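Local coordinates for conserved hypothetical alanine RICH protein (Mycobacterium tuberculosis, PDB 2IB0), which is of unknown function but folds as a four-helix bundle of the ferritin-like clan and pairs with a second copy of itself, at residues V32-I37 against A85-P90; R63-D68 against L134-V139; V55-K60 against A141-R146. All blocks are in the same frame, centred on the assembly; numbering follows the deposited sequence.

Contact 1 of 3, residues V32-I37 against A85-P90; sequences VEHATI and AGYQLP
The backbones come closest where the CA of Ala35, in the middle of helix 18-46, lies 6.5 Å from the CA of Tyr87, in the irregular loop that leads from helix 52-75 to helix 96-120. Tyr87 carries the contact from the loop side: its ring lies against the helix so that one face covers Ala35. The CA of Ala35 stands 3.9 Å from the ring centroid and only 5° off the ring normal, a CH-pi contact almost centred on the ring. The methyl group sits over the same face but toward the CD1-CE1 side, with Ala35 CB 3.8 Å from Tyr87 CD1.

The loop belongs to the long crossover of the four-helix bundle, the connection that runs past helix 18-46 before the chain enters its third helix, and Tyr87 is one point where it touches that first helix. With CG anti to its carbonyl carbon (chi1 -71°), the tyrosine ring reaches back along the helix, and its hydroxyl arrives beside the base of His34, where OH is 3.3 Å from His34 CB. That oxygen has its polar partner within the loop, the backbone N of Ala84, a bond that ties the hydroxyl to the loop and probably helps hold the ring's orientation. The imidazole of His34 leads away from the tyrosine toward Arg66 on helix 52-75. Tyr38, also on helix 18-46, meets the Tyr87 ring with the planes at about 55°, while farther along the loop Leu89 and Pro90 settle on Leu102 of helix 96-120.

Contact 2 of 3, residues R63-D68 against L134-V139; sequences RHRRDD and LTESAV
Arg65 of helix 52-75 reaches across to helix 124-150 and meets Glu136 and Ser137, spanning backbones whose nearest CA atoms, those of Arg65 and Glu136, are 10.3 Å apart. The tight part is the salt bridge. Arg65 NH2 gives a nearly straight hydrogen bond (169°) to Glu136 OE1 at 3.0 Å, with the oxygen in the guanidinium plane and its anti lone pair in use. The two side chains run past each other in opposite directions, their end-group planes 33° apart, and Arg65 NH2 lies close against the base of the glutamate, 3.2 Å from Glu136 CB. A water that accepts from Arg65 NE donates to Glu136 OE1 at 2.6 Å, so that oxygen receives two bonds.

In this four-helix bundle the arginine is buried between the helices, yet its charge is shared: Arg65 NH1 also forms a salt bridge to Glu33 on helix 18-46, and Trp114 of helix 96-120 packs on the side chain. A bend at chi3 (-67°) turns the end of an otherwise extended chain toward these partners.

The Ser137 side is looser. Ser137 OG is 3.6 Å from Arg65 NH1 and bonds to Ala133 O in its own helix; a second water, 2.5 Å from Ser137 OG, takes only a weak bond from Arg65 NH1.

Contact 3 of 3, residues V55-K60 against A141-R146; sequences VADALK and ATRWNR
The indole of Trp144 meets Val55 at its edge: the methyl CG2 lies near the ring plane, 3.7 Å from CH2 and 3.9 Å from CZ2 of the tryptophan. The other flat group, the guanidinium of Arg143, is likewise approached at its edge, here by OD2 of Asp57. Both pairs join helix 52-75 to helix 124-150, the second and fourth helices of the four-helix bundle, and the backbones stay well apart, with the CA atoms of Val55 and Trp144 9.7 Å from each other.

Trp144 bridges that gap. Its CG stands anti to the carbonyl carbon (chi1 -76°), which carries the six-membered ring of the indole to the valine. Val43 of helix 18-46 and Ala103 and Val104 of helix 96-120 also touch it, so one buried side chain meets all three other helices.

The charged pair, Asp57 OD2 with Arg143 NH2, lies nearer the surface and is a long salt bridge. The carboxylate and guanidinium planes are 53° apart, and the side chains cross at about a right angle. Arg143 also packs on Arg146 of the second subunit. A bend at chi3 (66°) presents the end of the arginine to the acid, where Asp57 OD2 lies equally far, 3.6 Å, from Arg143 NH1 and NH2.

Contacts 2 and 3 join the same two helices, 52-75 and 124-150, at levels with centres about 11 Å apart. Since the two helices run in opposite directions, contact 2 is nested along the chain inside the loop closed by contact 3. Contact 1, whose segments alternate with theirs, has its centre about 15 Å from that of contact 2 and 16 Å from that of contact 3. The Glu33-Arg65 salt bridge connects contacts 1 and 2, and the backbone O of Ile37 touches Leu59 CD2 toward contact 3. Together the three contacts tie the crossover and helices 18-46, 52-75 and 124-150 into one bundle, and helix 124-150 brings contacts 2 and 3 to the second subunit.

Contact 1 of 3, residues V32-I37 against A85-P90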
# COMPACT_ATOMS: atom_id res chain seq x y z
N VAL A 32 11.86 6.94 11.34
CA VAL A 32 10.84 5.93 11.61
C VAL A 32 11.38 4.50 11.30
O VAL A 32 11.17 3.57 12.10
CB VAL A 32 9.53 6.24 10.87
CG1 VAL A 32 8.57 5.01 10.90
CG2 VAL A 32 8.85 7.49 11.48
N GLU A 33 12.06 4.36 10.16
CA GLU A 33 12.75 3.10 9.80
C GLU A 33 13.74 2.59 10.85
O GLU A 33 13.70 1.41 11.19
CB GLU A 33 13.49 3.25 8.44
CG GLU A 33 12.55 3.33 7.19
CD GLU A 33 11.53 2.18 7.09
OE1 GLU A 33 11.87 1.00 7.34
OE2 GLU A 33 10.37 2.44 6.72
N HIS A 34 14.65 3.43 11.34
CA HIS A 34 15.54 3.02 12.43
C HIS A 34 14.75 2.47 13.63
O HIS A 34 15.09 1.41 14.16
CB HIS A 34 16.42 4.17 12.88
CG HIS A 34 17.53 4.47 11.92
ND1 HIS A 34 17.85 5.76 11.54
CD2 HIS A 34 18.39 3.66 11.26
CE1 HIS A 34 18.88 5.73 10.70
NE2 HIS A 34 19.21 4.47 10.50
N ALA A 35 13.70 3.21 14.02
CA ALA A 35 12.86 2.88 15.16
C ALA A 35 12.08 1.59 14.94
O ALA A 35 11.82 0.85 15.91
CB ALA A 35 11.91 4.01 15.45
N THR A 36 11.73 1.29 13.68
CA THR A 36 11.03 0.06 13.32
C THR A 36 11.92 -1.16 13.36
O THR A 36 11.50 -2.21 13.86
CB THR A 36 10.41 0.15 11.92
OG1 THR A 36 9.38 1.11 11.99
CG2 THR A 36 9.80 -1.15 11.55
N ILE A 37 13.13 -1.03 12.82
CA ILE A 37 14.12 -2.09 12.83
C ILE A 37 14.47 -2.45 14.29
O ILE A 37 14.52 -3.63 14.64
CB ILE A 37 15.43 -1.66 12.05
CG1 ILE A 37 15.13 -1.55 10.56
CG2 ILE A 37 16.69 -2.52 12.46
CD1 ILE A 37 16.03 -0.51 9.88
N ALA A 85 20.54 4.94 20.23
CA ALA A 85 20.93 3.71 20.97
C ALA A 85 19.73 2.84 21.40
O ALA A 85 19.66 1.63 21.09
CB ALA A 85 21.78 4.09 22.18
N GLY A 86 18.78 3.47 22.10
CA GLY A 86 17.44 2.92 22.32
C GLY A 86 16.34 3.86 21.84
O GLY A 86 16.58 5.03 21.48
N TYR A 87 15.11 3.33 21.79
CA TYR A 87 13.91 4.10 21.46
C TYR A 87 12.94 3.82 22.59
O TYR A 87 13.12 2.88 23.35
CB TYR A 87 13.30 3.71 20.11
CG TYR A 87 14.16 4.18 18.95
CD1 TYR A 87 13.94 5.43 18.34
CD2 TYR A 87 15.23 3.40 18.48
CE1 TYR A 87 14.76 5.87 17.30
CE2 TYR A 87 16.02 3.83 17.43
CZ TYR A 87 15.80 5.06 16.86
OH TYR A 87 16.63 5.48 15.85
N GLN A 88 11.97 4.70 22.73
CA GLN A 88 10.80 4.39 23.48
C GLN A 88 9.88 3.73 22.41
O GLN A 88 9.54 4.37 21.41
CB GLN A 88 10.25 5.71 24.01
CG GLN A 88 8.89 5.67 24.61
CD GLN A 88 8.85 4.87 25.88
OE1 GLN A 88 7.94 4.09 26.08
NE2 GLN A 88 9.85 5.07 26.75
N LEU A 89 9.55 2.44 22.59
CA LEU A 89 8.58 1.76 21.72
C LEU A 89 7.22 2.49 21.74
O LEU A 89 6.83 3.08 22.77
CB LEU A 89 8.38 0.29 22.14
CG LEU A 89 9.50 -0.75 22.06
CD1 LEU A 89 9.00 -2.11 22.55
CD2 LEU A 89 10.06 -0.83 20.68
N PRO A 90 6.47 2.41 20.62
CA PRO A 90 5.14 3.02 20.53
C PRO A 90 4.09 2.45 21.53
O PRO A 90 3.07 3.10 21.81
CB PRO A 90 4.73 2.80 19.07
CG PRO A 90 5.61 1.74 18.53
CD PRO A 90 6.87 1.73 19.37

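Contact 2 of 3, residues R63-D68 against L134-V139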
# COMPACT_ATOMS: atom_id res chain seq x y z
N ARG A 63 15.64 -3.02 6.65
CA ARG A 63 17.07 -2.74 6.63
C ARG A 63 17.50 -2.24 5.26
O ARG A 63 18.23 -1.26 5.16
CB ARG A 63 17.92 -3.93 7.07
CG ARG A 63 17.87 -4.19 8.54
CD ARG A 63 18.40 -5.53 8.85
NE ARG A 63 18.60 -5.62 10.29
CZ ARG A 63 18.53 -6.74 11.01
NH1 ARG A 63 18.24 -7.89 10.42
NH2 ARG A 63 18.75 -6.68 12.33
N HIS A 64 16.94 -2.88 4.21
CA HIS A 64 17.24 -2.53 2.84
C HIS A 64 16.69 -1.13 2.51
O HIS A 64 17.40 -0.31 1.94
CB HIS A 64 16.67 -3.59 1.86
CG HIS A 64 17.07 -3.37 0.43
ND1 HIS A 64 16.35 -2.57 -0.44
CD2 HIS A 64 18.11 -3.86 -0.30
CE1 HIS A 64 16.93 -2.56 -1.63
NE2 HIS A 64 18.00 -3.33 -1.57
N ARG A 65 15.43 -0.86 2.87
CA ARG A 65 14.85 0.46 2.70
C ARG A 65 15.67 1.56 3.39
O ARG A 65 15.96 2.58 2.79
CB ARG A 65 13.44 0.47 3.27
CG ARG A 65 12.66 1.70 2.93
CD ARG A 65 11.32 1.66 3.61
NE ARG A 65 10.49 0.59 3.09
CZ ARG A 65 9.54 -0.03 3.79
NH1 ARG A 65 9.34 0.30 5.06
NH2 ARG A 65 8.81 -0.99 3.22
N ARG A 66 16.03 1.33 4.65
CA ARG A 66 16.89 2.24 5.45
C ARG A 66 18.21 2.58 4.74
O ARG A 66 18.56 3.75 4.58
CB ARG A 66 17.19 1.63 6.82
CG ARG A 66 18.42 2.33 7.59
CD ARG A 66 18.96 1.42 8.70
NE ARG A 66 19.70 0.24 8.21
CZ ARG A 66 20.05 -0.80 8.97
NH1 ARG A 66 19.74 -0.86 10.25
NH2 ARG A 66 20.72 -1.81 8.44
N ASP A 67 18.94 1.55 4.30
CA ASP A 67 20.17 1.75 3.53
C ASP A 67 19.92 2.53 2.26
O ASP A 67 20.68 3.44 1.93
CB ASP A 67 20.84 0.41 3.22
CG ASP A 67 21.22 -0.38 4.49
OD1 ASP A 67 21.19 0.17 5.63
OD2 ASP A 67 21.54 -1.58 4.35
N ASP A 68 18.86 2.20 1.54
CA ASP A 68 18.44 2.97 0.35
C ASP A 68 18.21 4.49 0.59
O ASP A 68 18.62 5.32 -0.23
CB ASP A 68 17.17 2.36 -0.24
CG ASP A 68 17.44 1.23 -1.24
OD1 ASP A 68 18.60 0.91 -1.52
OD2 ASP A 68 16.47 0.64 -1.77
N LEU A 134 5.50 2.88 1.08
CA LEU A 134 4.21 3.04 1.70
C LEU A 134 3.36 1.74 1.53
O LEU A 134 2.73 1.24 2.48
CB LEU A 134 3.48 4.21 1.05
CG LEU A 134 2.26 4.93 1.65
CD1 LEU A 134 1.56 5.67 0.58
CD2 LEU A 134 1.28 4.05 2.34
N THR A 135 3.33 1.25 0.30
CA THR A 135 2.59 0.03 -0.04
C THR A 135 3.12 -1.20 0.71
O THR A 135 2.31 -2.00 1.22
CB THR A 135 2.64 -0.21 -1.52
OG1 THR A 135 1.89 0.84 -2.17
CG2 THR A 135 2.06 -1.57 -1.88
N GLU A 136 4.44 -1.33 0.79
CA GLU A 136 5.06 -2.43 1.55
C GLU A 136 4.70 -2.42 3.05
O GLU A 136 4.50 -3.51 3.61
CB GLU A 136 6.58 -2.45 1.38
CG GLU A 136 6.96 -2.84 -0.07
CD GLU A 136 8.45 -2.71 -0.34
OE1 GLU A 136 9.19 -2.12 0.47
OE2 GLU A 136 8.90 -3.23 -1.38
N SER A 137 4.70 -1.22 3.65
CA SER A 137 4.34 -0.98 5.05
C SER A 137 2.88 -1.41 5.27
O SER A 137 2.57 -2.10 6.22
CB SER A 137 4.48 0.53 5.38
OG SER A 137 5.82 0.98 5.32
N ALA A 138 2.00 -0.98 4.38
CA ALA A 138 0.58 -1.42 4.36
C ALA A 138 0.35 -2.91 4.18
O ALA A 138 -0.52 -3.48 4.81
CB ALA A 138 -0.14 -0.70 3.28
N VAL A 139 1.06 -3.55 3.26
CA VAL A 139 0.97 -4.99 3.07
C VAL A 139 1.53 -5.67 4.35
O VAL A 139 0.91 -6.61 4.91
CB VAL A 139 1.69 -5.41 1.79
CG1 VAL A 139 1.97 -6.90 1.77
CG2 VAL A 139 0.85 -4.96 0.52
O HOH W 1 11.03 -0.24 0.28
O HOH W 2 7.27 1.04 7.40

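Contact 3 of 3, residues V55-K60 against A141-R146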
# COMPACT_ATOMS: atom_id res chain seq x y z
N VAL A 55 8.92 -12.14 10.50
CA VAL A 55 9.86 -11.25 11.15
C VAL A 55 11.09 -11.08 10.27
O VAL A 55 11.48 -9.94 10.01
CB VAL A 55 10.31 -11.76 12.55
CG1 VAL A 55 11.47 -10.87 13.11
CG2 VAL A 55 9.11 -11.79 13.54
N ALA A 56 11.70 -12.18 9.82
CA ALA A 56 12.88 -12.09 8.95
C ALA A 56 12.61 -11.23 7.70
O ALA A 56 13.43 -10.37 7.35
CB ALA A 56 13.38 -13.48 8.52
N ASP A 57 11.49 -11.52 7.03
CA ASP A 57 11.02 -10.77 5.87
C ASP A 57 10.92 -9.28 6.17
O ASP A 57 11.41 -8.47 5.43
CB ASP A 57 9.59 -11.23 5.48
CG ASP A 57 9.56 -12.45 4.59
OD1 ASP A 57 10.63 -12.94 4.15
OD2 ASP A 57 8.40 -12.91 4.30
N ALA A 58 10.18 -8.93 7.24
CA ALA A 58 9.99 -7.53 7.61
C ALA A 58 11.35 -6.83 7.88
O ALA A 58 11.58 -5.72 7.41
CB ALA A 58 9.05 -7.42 8.81
N LEU A 59 12.24 -7.50 8.61
CA LEU A 59 13.54 -6.91 8.96
C LEU A 59 14.45 -6.68 7.75
O LEU A 59 15.08 -5.65 7.66
CB LEU A 59 14.28 -7.75 10.02
CG LEU A 59 14.01 -7.51 11.51
CD1 LEU A 59 14.57 -8.64 12.33
CD2 LEU A 59 14.63 -6.20 11.93
N LYS A 60 14.46 -7.60 6.80
CA LYS A 60 15.27 -7.44 5.59
C LYS A 60 14.72 -6.30 4.73
O LYS A 60 15.46 -5.45 4.23
CB LYS A 60 15.35 -8.76 4.83
CG LYS A 60 15.91 -8.71 3.42
CD LYS A 60 15.67 -10.05 2.67
CE LYS A 60 14.31 -10.07 1.90
NZ LYS A 60 14.26 -11.05 0.72
N ALA A 141 1.53 -4.54 7.53
CA ALA A 141 0.46 -4.37 8.53
C ALA A 141 -0.69 -5.36 8.32
O ALA A 141 -1.19 -5.94 9.31
CB ALA A 141 -0.07 -2.88 8.58
N THR A 142 -1.14 -5.56 7.07
CA THR A 142 -2.24 -6.48 6.87
C THR A 142 -1.79 -7.91 7.23
O THR A 142 -2.58 -8.70 7.74
CB THR A 142 -2.81 -6.49 5.41
OG1 THR A 142 -1.86 -7.12 4.55
CG2 THR A 142 -3.08 -5.12 4.90
N ARG A 143 -0.55 -8.27 6.89
CA ARG A 143 -0.01 -9.59 7.26
C ARG A 143 0.05 -9.83 8.79
O ARG A 143 -0.25 -10.92 9.26
CB ARG A 143 1.38 -9.78 6.65
CG ARG A 143 1.31 -9.81 5.17
CD ARG A 143 2.67 -9.98 4.44
NE ARG A 143 3.23 -11.30 4.73
CZ ARG A 143 4.52 -11.66 4.61
NH1 ARG A 143 5.47 -10.79 4.20
NH2 ARG A 143 4.88 -12.91 4.93
N TRP A 144 0.42 -8.83 9.57
CA TRP A 144 0.42 -8.95 11.03
C TRP A 144 -0.98 -8.95 11.64
O TRP A 144 -1.21 -9.60 12.65
CB TRP A 144 1.29 -7.87 11.67
CG TRP A 144 2.74 -8.16 11.55
CD1 TRP A 144 3.64 -7.59 10.67
CD2 TRP A 144 3.50 -9.11 12.34
NE1 TRP A 144 4.90 -8.14 10.86
CE2 TRP A 144 4.85 -9.06 11.89
CE3 TRP A 144 3.16 -9.98 13.40
CZ2 TRP A 144 5.88 -9.87 12.46
CZ3 TRP A 144 4.20 -10.79 13.97
CH2 TRP A 144 5.53 -10.72 13.48
N ASN A 145 -1.92 -8.23 11.01
CA ASN A 145 -3.31 -8.23 11.40
C ASN A 145 -3.96 -9.60 11.15
O ASN A 145 -4.84 -10.02 11.89
CB ASN A 145 -4.06 -7.17 10.63
CG ASN A 145 -4.16 -5.85 11.38
OD1 ASN A 145 -3.92 -4.75 10.80
ND2 ASN A 145 -4.55 -5.94 12.66
N ARG A 146 -3.53 -10.26 10.08
CA ARG A 146 -3.95 -11.60 9.77
C ARG A 146 -3.40 -12.58 10.83
O ARG A 146 -4.10 -13.50 11.24
CB ARG A 146 -3.47 -11.99 8.37
CG ARG A 146 -4.04 -13.24 7.82
CD ARG A 146 -3.79 -13.25 6.28
NE ARG A 146 -4.62 -12.26 5.59
CZ ARG A 146 -4.22 -11.44 4.60
NH1 ARG A 146 -2.97 -11.44 4.17
NH2 ARG A 146 -5.08 -10.59 4.07